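Local coordinates for pseudouridine synthase (Pyrococcus abyssi, PDB 2AUS), which probably catalyses the isomerisation of uridine to pseudouridine in RNA, as the Cbf5 member of the TruB family of pseudouridine synthases, at residues A[124-129]-A[161-166]; A[112-117]-A[182-187]; A[199-204]-A[208-213]. All blocks are in the same frame, centred on the assembly; numbering follows the deposited sequence.

Contact 1 (A[124-129]-A[161-166])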
loop_
_atom_site.group_PDB
_atom_site.type_symbol
_atom_site.label_atom_id
_atom_site.label_comp_id
_atom_site.label_asym_id
_atom_site.label_seq_id
_atom_site.Cartn_x
_atom_site.Cartn_y
_atom_site.Cartn_z
ATOM N N LYS A 124 4.112 7.424 -38.893
ATOM C CA LYS A 124 5.114 8.367 -38.418
ATOM C C LYS A 124 5.744 7.870 -37.113
ATOM O O LYS A 124 6.968 7.893 -36.953
ATOM C CB LYS A 124 4.479 9.739 -38.205
ATOM C CG LYS A 124 5.474 10.840 -37.887
ATOM C CD LYS A 124 4.773 12.169 -37.667
ATOM C CE LYS A 124 5.751 13.248 -37.224
ATOM N NZ LYS A 124 5.044 14.508 -36.853
ATOM N N ILE A 125 4.907 7.412 -36.185
ATOM C CA ILE A 125 5.400 6.904 -34.907
ATOM C C ILE A 125 6.427 5.798 -35.129
ATOM O O ILE A 125 7.496 5.804 -34.519
ATOM C CB ILE A 125 4.261 6.329 -34.032
ATOM C CG1 ILE A 125 3.197 7.400 -33.776
ATOM C CG2 ILE A 125 4.830 5.837 -32.703
ATOM C CD1 ILE A 125 2.018 6.912 -32.951
ATOM N N ARG A 126 6.096 4.847 -35.998
ATOM C CA ARG A 126 6.995 3.735 -36.284
ATOM C C ARG A 126 8.317 4.161 -36.907
ATOM O O ARG A 126 9.361 3.580 -36.609
ATOM C CB ARG A 126 6.317 2.712 -37.196
ATOM C CG ARG A 126 5.372 1.768 -36.470
ATOM C CD ARG A 126 5.260 0.440 -37.206
ATOM N NE ARG A 126 4.674 -0.600 -36.365
ATOM C CZ ARG A 126 3.408 -0.609 -35.962
ATOM N NH1 ARG A 126 2.590 0.368 -36.328
ATOM N NH2 ARG A 126 2.962 -1.593 -35.188
ATOM N N ALA A 127 8.274 5.174 -37.767
ATOM C CA ALA A 127 9.484 5.651 -38.427
ATOM C C ALA A 127 10.400 6.382 -37.455
ATOM O O ALA A 127 11.613 6.167 -37.455
ATOM C CB ALA A 127 9.119 6.567 -39.590
ATOM N N VAL A 128 9.818 7.244 -36.628
ATOM C CA VAL A 128 10.584 8.015 -35.657
ATOM C C VAL A 128 11.194 7.150 -34.561
ATOM O O VAL A 128 12.318 7.394 -34.120
ATOM C CB VAL A 128 9.714 9.094 -34.996
ATOM C CG1 VAL A 128 10.485 9.780 -33.884
ATOM C CG2 VAL A 128 9.282 10.104 -36.042
ATOM N N MET A 129 10.453 6.144 -34.113
ATOM C CA MET A 129 10.960 5.269 -33.067
ATOM C C MET A 129 11.951 4.277 -33.641
ATOM O O MET A 129 12.570 3.503 -32.912
ATOM C CB MET A 129 9.809 4.539 -32.379
ATOM C CG MET A 129 9.004 5.439 -31.462
ATOM S SD MET A 129 7.692 4.563 -30.623
ATOM C CE MET A 129 8.641 3.574 -29.444
ATOM N N LEU A 161 5.260 -2.931 -29.865
ATOM C CA LEU A 161 4.347 -4.046 -29.691
ATOM C C LEU A 161 2.970 -3.657 -30.204
ATOM O O LEU A 161 2.424 -4.308 -31.094
ATOM C CB LEU A 161 4.267 -4.442 -28.215
ATOM C CG LEU A 161 5.573 -4.945 -27.577
ATOM C CD1 LEU A 161 5.332 -5.269 -26.113
ATOM C CD2 LEU A 161 6.073 -6.186 -28.312
ATOM N N GLU A 162 2.412 -2.583 -29.656
ATOM C CA GLU A 162 1.096 -2.130 -30.081
ATOM C C GLU A 162 0.971 -0.615 -30.100
ATOM O O GLU A 162 1.616 0.089 -29.324
ATOM C CB GLU A 162 0.010 -2.698 -29.161
ATOM C CG GLU A 162 -0.005 -4.212 -29.048
ATOM C CD GLU A 162 -1.168 -4.713 -28.215
ATOM O OE1 GLU A 162 -1.691 -3.925 -27.399
ATOM O OE2 GLU A 162 -1.546 -5.896 -28.365
ATOM N N ILE A 163 0.125 -0.125 -30.999
ATOM C CA ILE A 163 -0.133 1.300 -31.111
ATOM C C ILE A 163 -1.638 1.513 -31.148
ATOM O O ILE A 163 -2.311 1.024 -32.055
ATOM C CB ILE A 163 0.450 1.900 -32.405
ATOM C CG1 ILE A 163 1.977 1.802 -32.397
ATOM C CG2 ILE A 163 0.000 3.352 -32.543
ATOM C CD1 ILE A 163 2.631 2.328 -33.655
ATOM N N ASP A 164 -2.169 2.225 -30.161
ATOM C CA ASP A 164 -3.595 2.517 -30.136
ATOM C C ASP A 164 -3.758 4.022 -29.930
ATOM O O ASP A 164 -3.762 4.514 -28.799
ATOM C CB ASP A 164 -4.305 1.759 -29.010
ATOM C CG ASP A 164 -5.833 1.805 -29.145
ATOM O OD1 ASP A 164 -6.357 2.776 -29.743
ATOM O OD2 ASP A 164 -6.514 0.882 -28.645
ATOM N N GLY A 165 -3.874 4.750 -31.034
ATOM C CA GLY A 165 -4.034 6.186 -30.953
ATOM C C GLY A 165 -2.818 6.875 -30.361
ATOM O O GLY A 165 -1.759 6.937 -30.983
ATOM N N ARG A 166 -2.966 7.388 -29.147
ATOM C CA ARG A 166 -1.878 8.082 -28.483
ATOM C C ARG A 166 -1.043 7.176 -27.593
ATOM O O ARG A 166 -0.037 7.612 -27.030
ATOM C CB ARG A 166 -2.430 9.234 -27.651
ATOM C CG ARG A 166 -3.158 10.262 -28.480
ATOM C CD ARG A 166 -3.335 11.545 -27.721
ATOM N NE ARG A 166 -3.956 12.559 -28.559
ATOM C CZ ARG A 166 -4.203 13.800 -28.156
ATOM N NH1 ARG A 166 -3.876 14.172 -26.922
ATOM N NH2 ARG A 166 -4.781 14.663 -28.982
#
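Ile125 and Ile163 carry the nearest CA atoms of segments 124-129 and 161-166, 8.7 Å apart. Segment 124-129 lies on helix 122-131, with backbone bonds such as Val128 N to Lys124 O; segment 161-166 carries the strand as far as Asp164 and then turns through Gly165, whose positive phi (65°) suits a residue without a side chain. At its other end Leu161 and Glu162 form a classic beta bulge against Leu169.

Ile163 divides its two branches between two helix residues. Its CG2, anti to the backbone N, lies 4.1 Å from Ile125 CD1, the two side chains running antiparallel alongside one another. Its other branch, extended at chi2 (178°), carries CD1 over one face of the Arg126 guanidinium, 3.3 Å from Arg126 NH1. Arg126 also lays its aliphatic part on this methyl, CG standing 4.0 Å from Ile163 CD1. The charge is met elsewhere: Arg126 NH1 makes a salt bridge to Glu122 one helical turn back. Ile125 CD1 additionally comes within 4.3 Å of the carbonyl oxygen Gly165 O.

Leu161 and Glu162 point their CB atoms away from the helix, and both meet the chain of another protein. The arrangement belongs to an alpha/beta layer, helix 122-131 lying across the hairpin of strands 152-164 and 167-174 on one face of the antiparallel sheet.

Contact 2 (A[112-117]-A[182-187])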
loop_
_atom_site.group_PDB
_atom_site.type_symbol
_atom_site.label_atom_id
_atom_site.label_comp_id
_atom_site.label_asym_id
_atom_site.label_seq_id
_atom_site.Cartn_x
_atom_site.Cartn_y
_atom_site.Cartn_z
ATOM N N ALA A 112 7.649 -0.589 -22.167
ATOM C CA ALA A 112 7.111 0.680 -21.724
ATOM C C ALA A 112 5.890 1.139 -22.479
ATOM O O ALA A 112 5.723 0.864 -23.665
ATOM C CB ALA A 112 8.192 1.754 -21.809
ATOM N N LEU A 113 5.039 1.853 -21.760
ATOM C CA LEU A 113 3.829 2.404 -22.329
ATOM C C LEU A 113 4.029 3.917 -22.444
ATOM O O LEU A 113 4.139 4.620 -21.444
ATOM C CB LEU A 113 2.633 2.100 -21.429
ATOM C CG LEU A 113 1.328 2.766 -21.872
ATOM C CD1 LEU A 113 1.029 2.396 -23.315
ATOM C CD2 LEU A 113 0.190 2.321 -20.955
ATOM N N MET A 114 4.073 4.405 -23.674
ATOM C CA MET A 114 4.265 5.825 -23.918
ATOM C C MET A 114 2.942 6.465 -24.318
ATOM O O MET A 114 2.216 5.938 -25.161
ATOM C CB MET A 114 5.295 6.025 -25.033
ATOM C CG MET A 114 5.342 7.442 -25.609
ATOM S SD MET A 114 6.658 7.640 -26.825
ATOM C CE MET A 114 5.933 6.834 -28.275
ATOM N N HIS A 115 2.627 7.596 -23.704
ATOM C CA HIS A 115 1.401 8.298 -24.027
ATOM C C HIS A 115 1.727 9.609 -24.744
ATOM O O HIS A 115 2.343 10.499 -24.161
ATOM C CB HIS A 115 0.601 8.597 -22.760
ATOM C CG HIS A 115 -0.716 9.247 -23.033
ATOM N ND1 HIS A 115 -1.730 8.608 -23.716
ATOM C CD2 HIS A 115 -1.166 10.496 -22.767
ATOM C CE1 HIS A 115 -2.746 9.439 -23.862
ATOM N NE2 HIS A 115 -2.430 10.590 -23.297
ATOM N N LEU A 116 1.320 9.719 -26.005
ATOM C CA LEU A 116 1.568 10.932 -26.782
ATOM C C LEU A 116 0.560 12.005 -26.395
ATOM O O LEU A 116 -0.610 11.709 -26.151
ATOM C CB LEU A 116 1.463 10.631 -28.275
ATOM C CG LEU A 116 2.516 9.634 -28.755
ATOM C CD1 LEU A 116 2.323 9.351 -30.230
ATOM C CD2 LEU A 116 3.909 10.194 -28.476
ATOM N N HIS A 117 1.022 13.251 -26.326
ATOM C CA HIS A 117 0.162 14.364 -25.949
ATOM C C HIS A 117 -0.582 14.972 -27.135
ATOM O O HIS A 117 -1.296 15.963 -26.991
ATOM C CB HIS A 117 0.990 15.431 -25.230
ATOM C CG HIS A 117 1.541 14.975 -23.914
ATOM N ND1 HIS A 117 0.734 14.595 -22.862
ATOM C CD2 HIS A 117 2.816 14.823 -23.483
ATOM C CE1 HIS A 117 1.488 14.230 -21.841
ATOM N NE2 HIS A 117 2.756 14.358 -22.190
ATOM N N SER A 182 13.607 9.621 -20.123
ATOM C CA SER A 182 14.240 10.629 -20.974
ATOM C C SER A 182 14.120 10.219 -22.438
ATOM O O SER A 182 13.855 11.050 -23.310
ATOM C CB SER A 182 15.718 10.790 -20.595
ATOM O OG SER A 182 16.388 11.646 -21.505
ATOM N N LEU A 183 14.323 8.931 -22.700
ATOM C CA LEU A 183 14.213 8.401 -24.051
ATOM C C LEU A 183 12.814 8.702 -24.590
ATOM O O LEU A 183 12.653 9.146 -25.731
ATOM C CB LEU A 183 14.433 6.888 -24.053
ATOM C CG LEU A 183 14.134 6.194 -25.387
ATOM C CD1 LEU A 183 15.188 6.589 -26.409
ATOM C CD2 LEU A 183 14.119 4.687 -25.204
ATOM N N ILE A 184 11.800 8.463 -23.765
ATOM C CA ILE A 184 10.430 8.711 -24.187
ATOM C C ILE A 184 10.202 10.202 -24.394
ATOM O O ILE A 184 9.520 10.604 -25.333
ATOM C CB ILE A 184 9.410 8.141 -23.162
ATOM C CG1 ILE A 184 9.399 6.607 -23.261
ATOM C CG2 ILE A 184 8.011 8.714 -23.415
ATOM C CD1 ILE A 184 8.355 5.922 -22.402
ATOM N N HIS A 185 10.784 11.017 -23.522
ATOM C CA HIS A 185 10.647 12.464 -23.633
ATOM C C HIS A 185 11.212 12.933 -24.979
ATOM O O HIS A 185 10.599 13.744 -25.669
ATOM C CB HIS A 185 11.391 13.143 -22.479
ATOM C CG HIS A 185 11.313 14.639 -22.499
ATOM N ND1 HIS A 185 10.140 15.327 -22.272
ATOM C CD2 HIS A 185 12.267 15.579 -22.708
ATOM C CE1 HIS A 185 10.374 16.627 -22.340
ATOM N NE2 HIS A 185 11.656 16.806 -22.604
ATOM N N HIS A 186 12.373 12.405 -25.358
ATOM C CA HIS A 186 13.001 12.783 -26.620
ATOM C C HIS A 186 12.204 12.308 -27.825
ATOM O O HIS A 186 12.206 12.958 -28.868
ATOM C CB HIS A 186 14.431 12.241 -26.688
ATOM C CG HIS A 186 15.377 12.934 -25.756
ATOM N ND1 HIS A 186 16.747 12.832 -25.869
ATOM C CD2 HIS A 186 15.146 13.755 -24.704
ATOM C CE1 HIS A 186 17.319 13.562 -24.927
ATOM N NE2 HIS A 186 16.370 14.133 -24.207
ATOM N N ILE A 187 11.535 11.166 -27.683
ATOM C CA ILE A 187 10.721 10.627 -28.763
ATOM C C ILE A 187 9.515 11.540 -28.929
ATOM O O ILE A 187 9.044 11.770 -30.044
ATOM C CB ILE A 187 10.245 9.183 -28.448
ATOM C CG1 ILE A 187 11.420 8.206 -28.589
ATOM C CG2 ILE A 187 9.093 8.797 -29.362
ATOM C CD1 ILE A 187 11.105 6.781 -28.143
#
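Met114 reaches from strand 108-116 to Ile184 and Ile187 of helix 180-191 in a helix-on-sheet packing, part of the alpha/beta architecture of this pseudouridine synthase. The strand and helix segments run in roughly the same direction, 33° apart, with 9.6 Å between their axes at closest approach. Strand 108-116 pairs with strands 167-174 and 195-205, placing this contact over the inner part of the antiparallel sheet.

The hydrocarbon contacts centre on Ile184. Its CG2 sits 3.7 Å from Met114 CG, the side chains passing each other, one from the strand and one from the helix. Its CD1, on the other branch, spreads down the strand: it lies 4.0 Å from Met114 CB and 4.2 Å from Ala112 CB, so one isoleucine spans two strand residues whose CB atoms both point toward the helix. Phe170 and Met197 also touch Ile184.

Sulfur makes the second set of contacts. With CG anti to the backbone N (chi1 166°) and chi2 extended, the methionine chain stretches toward the helix and sets SD beside both isoleucines, 3.8 Å from Ile184 CG2 and 3.7 Å from Ile187 CG2. If an alanine stood at Met114, the CG2 methyls of Ile184 and Ile187 would probably be left facing a gap between strand and helix. Met129 of helix 122-131 adjoins both Met114 and Ile187, tying a second helix into this core. At chi3 (77°) the methionine chain bends, leaving Met114 CE 3.9 Å from Ile187 CG2.

Contact 3 (A[199-204]-A[208-213])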
loop_
_atom_site.group_PDB
_atom_site.type_symbol
_atom_site.label_atom_id
_atom_site.label_comp_id
_atom_site.label_asym_id
_atom_site.label_seq_id
_atom_site.Cartn_x
_atom_site.Cartn_y
_atom_site.Cartn_z
ATOM N N GLU A 199 3.881 3.990 -18.017
ATOM C CA GLU A 199 4.206 2.804 -17.241
ATOM C C GLU A 199 5.503 2.204 -17.745
ATOM O O GLU A 199 5.805 2.268 -18.935
ATOM C CB GLU A 199 3.070 1.784 -17.366
ATOM C CG GLU A 199 3.060 0.736 -16.272
ATOM C CD GLU A 199 1.960 -0.287 -16.463
ATOM O OE1 GLU A 199 0.825 0.115 -16.807
ATOM O OE2 GLU A 199 2.227 -1.493 -16.265
ATOM N N LEU A 200 6.256 1.599 -16.834
ATOM C CA LEU A 200 7.536 1.004 -17.179
ATOM C C LEU A 200 7.745 -0.311 -16.430
ATOM O O LEU A 200 7.465 -0.401 -15.242
ATOM C CB LEU A 200 8.663 1.969 -16.807
ATOM C CG LEU A 200 9.973 1.959 -17.600
ATOM C CD1 LEU A 200 11.126 2.091 -16.629
ATOM C CD2 LEU A 200 10.101 0.696 -18.437
ATOM N N ARG A 201 8.248 -1.319 -17.131
ATOM C CA ARG A 201 8.520 -2.617 -16.526
ATOM C C ARG A 201 9.842 -3.143 -17.073
ATOM O O ARG A 201 10.025 -3.237 -18.287
ATOM C CB ARG A 201 7.403 -3.612 -16.856
ATOM C CG ARG A 201 7.651 -5.022 -16.312
ATOM C CD ARG A 201 6.512 -5.971 -16.660
ATOM N NE ARG A 201 6.836 -7.363 -16.344
ATOM C CZ ARG A 201 6.932 -7.851 -15.109
ATOM N NH1 ARG A 201 6.727 -7.062 -14.066
ATOM N NH2 ARG A 201 7.243 -9.132 -14.914
ATOM N N ARG A 202 10.773 -3.470 -16.184
ATOM C CA ARG A 202 12.051 -4.001 -16.624
ATOM C C ARG A 202 11.862 -5.494 -16.876
ATOM O O ARG A 202 11.379 -6.226 -16.014
ATOM C CB ARG A 202 13.128 -3.787 -15.562
ATOM C CG ARG A 202 14.493 -4.324 -15.980
ATOM C CD ARG A 202 15.425 -4.444 -14.788
ATOM N NE ARG A 202 16.071 -3.181 -14.485
ATOM C CZ ARG A 202 16.752 -2.925 -13.379
ATOM N NH1 ARG A 202 16.884 -3.844 -12.432
ATOM N NH2 ARG A 202 17.318 -1.739 -13.237
ATOM N N THR A 203 12.239 -5.936 -18.067
ATOM C CA THR A 203 12.085 -7.331 -18.435
ATOM C C THR A 203 13.412 -8.050 -18.488
ATOM O O THR A 203 13.451 -9.258 -18.690
ATOM C CB THR A 203 11.403 -7.467 -19.805
ATOM O OG1 THR A 203 12.180 -6.780 -20.796
ATOM C CG2 THR A 203 9.996 -6.884 -19.753
ATOM N N ARG A 204 14.499 -7.310 -18.300
ATOM C CA ARG A 204 15.815 -7.918 -18.344
ATOM C C ARG A 204 16.919 -7.025 -17.802
ATOM O O ARG A 204 16.944 -5.820 -18.040
ATOM C CB ARG A 204 16.137 -8.314 -19.788
ATOM C CG ARG A 204 17.481 -8.976 -19.997
ATOM C CD ARG A 204 17.528 -9.629 -21.370
ATOM N NE ARG A 204 18.809 -10.273 -21.638
ATOM C CZ ARG A 204 19.347 -11.223 -20.878
ATOM N NH1 ARG A 204 18.715 -11.650 -19.789
ATOM N NH2 ARG A 204 20.520 -11.752 -21.206
ATOM N N PHE A 208 19.645 -11.675 -15.925
ATOM C CA PHE A 208 18.339 -11.892 -15.312
ATOM C C PHE A 208 17.196 -11.472 -16.223
ATOM O O PHE A 208 17.129 -10.334 -16.682
ATOM C CB PHE A 208 18.249 -11.156 -13.972
ATOM C CG PHE A 208 19.292 -11.592 -12.988
ATOM C CD1 PHE A 208 20.555 -11.008 -12.985
ATOM C CD2 PHE A 208 19.029 -12.631 -12.101
ATOM C CE1 PHE A 208 21.544 -11.458 -12.112
ATOM C CE2 PHE A 208 20.008 -13.090 -11.225
ATOM C CZ PHE A 208 21.273 -12.502 -11.228
ATOM N N LYS A 209 16.290 -12.407 -16.481
ATOM C CA LYS A 209 15.160 -12.138 -17.349
ATOM C C LYS A 209 13.909 -12.858 -16.864
ATOM O O LYS A 209 13.953 -13.636 -15.904
ATOM C CB LYS A 209 15.488 -12.578 -18.774
ATOM C CG LYS A 209 15.762 -14.061 -18.903
ATOM C CD LYS A 209 15.985 -14.478 -20.354
ATOM C CE LYS A 209 17.249 -13.862 -20.933
ATOM N NZ LYS A 209 17.554 -14.380 -22.305
ATOM N N GLU A 210 12.793 -12.588 -17.533
ATOM C CA GLU A 210 11.518 -13.205 -17.192
ATOM C C GLU A 210 11.475 -14.652 -17.650
ATOM O O GLU A 210 11.016 -14.960 -18.752
ATOM C CB GLU A 210 10.365 -12.435 -17.835
ATOM C CG GLU A 210 10.108 -11.078 -17.218
ATOM C CD GLU A 210 8.862 -10.431 -17.779
ATOM O OE1 GLU A 210 8.896 -9.970 -18.938
ATOM O OE2 GLU A 210 7.844 -10.393 -17.065
ATOM N N ASP A 211 11.967 -15.537 -16.799
ATOM C CA ASP A 211 11.977 -16.958 -17.089
ATOM C C ASP A 211 11.545 -17.682 -15.820
ATOM O O ASP A 211 11.023 -17.050 -14.898
ATOM C CB ASP A 211 13.369 -17.397 -17.538
ATOM C CG ASP A 211 14.443 -17.105 -16.504
ATOM O OD1 ASP A 211 15.635 -17.171 -16.873
ATOM O OD2 ASP A 211 14.106 -16.819 -15.332
ATOM N N GLU A 212 11.763 -18.990 -15.752
ATOM C CA GLU A 212 11.328 -19.727 -14.574
ATOM C C GLU A 212 11.934 -19.236 -13.266
ATOM O O GLU A 212 11.371 -19.481 -12.201
ATOM C CB GLU A 212 11.597 -21.232 -14.736
ATOM C CG GLU A 212 13.054 -21.662 -14.656
ATOM C CD GLU A 212 13.896 -21.129 -15.801
ATOM O OE1 GLU A 212 13.386 -21.081 -16.944
ATOM O OE2 GLU A 212 15.073 -20.775 -15.559
ATOM N N THR A 213 13.060 -18.529 -13.330
ATOM C CA THR A 213 13.699 -18.052 -12.102
ATOM C C THR A 213 13.125 -16.759 -11.537
ATOM O O THR A 213 13.480 -16.361 -10.426
ATOM C CB THR A 213 15.214 -17.856 -12.283
ATOM O OG1 THR A 213 15.458 -16.724 -13.125
ATOM C CG2 THR A 213 15.839 -19.101 -12.906
HETATM O O HOH W 1 12.971 -11.269 -20.382
#
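Arg201 and Glu210 make the salt bridge between strand 195-205 and the chain following its hairpin partner, strand 208-209. Arg201 is extended as far as NE, with CG anti to the backbone N (chi1 177°). The bond from Arg201 NH2 to Glu210 OE2 is short, 2.6 Å, and nearly straight at 167°; Arg201 NE adds a weak bond to the same oxygen. OE2 lies at the guanidinium edge, in its plane, yet the donor stands above the carboxylate plane, the two groups turned 60° apart.

Backbone pairing is slight. Arg204 and Lys209 form an antiparallel non-hydrogen-bonded pair, CA to CA 4.4 Å, and Arg204 CA makes a CA-H...O contact with Phe208 O at 3.2 Å. The Arg204 and Lys209 side chains run side by side on one sheet face, like charges close (Arg204 NH1 to Lys209 NZ 3.9 Å), but a clash makes their detailed placement doubtful. A water bridges Thr203 and Glu210, just past strand 208-209, donating to Thr203 O and accepting from Glu210 N.

Thr203 CG2 packs 3.4 Å from Glu210 OE1, while Thr203 OG1 hydrogen-bonds to Glu109. Arg201 NH2 has a second salt bridge, to Asp52. Glu210 OE2 also makes a salt bridge to a basic side chain, and OE1 a hydrogen bond to an aromatic one, of another protein's chain. So shared, the carboxylate is likely to stay ionised, which would tie the hairpin to the neighbouring protein.

All three contacts reach the same antiparallel sheet, at different depths. Contact 2 is the buried one, with every touching residue enclosed and the chemistry wholly apolar; contact 1, its centre about 11 Å away, continues that layer outward to a more exposed edge, where Arg126 meets Ile163. The two meet directly: Arg166 O and Leu116 N make a probable hydrogen bond, and Ile125 reaches Leu116. Contact 3, its centre about 20 Å from that of contact 2, lies closer to the centre of the chain and relies on charge, water and turns. Strands 108-116 and 195-205, neighbours in the sheet, link it to contact 2, whereas contacts 1 and 3 do not touch.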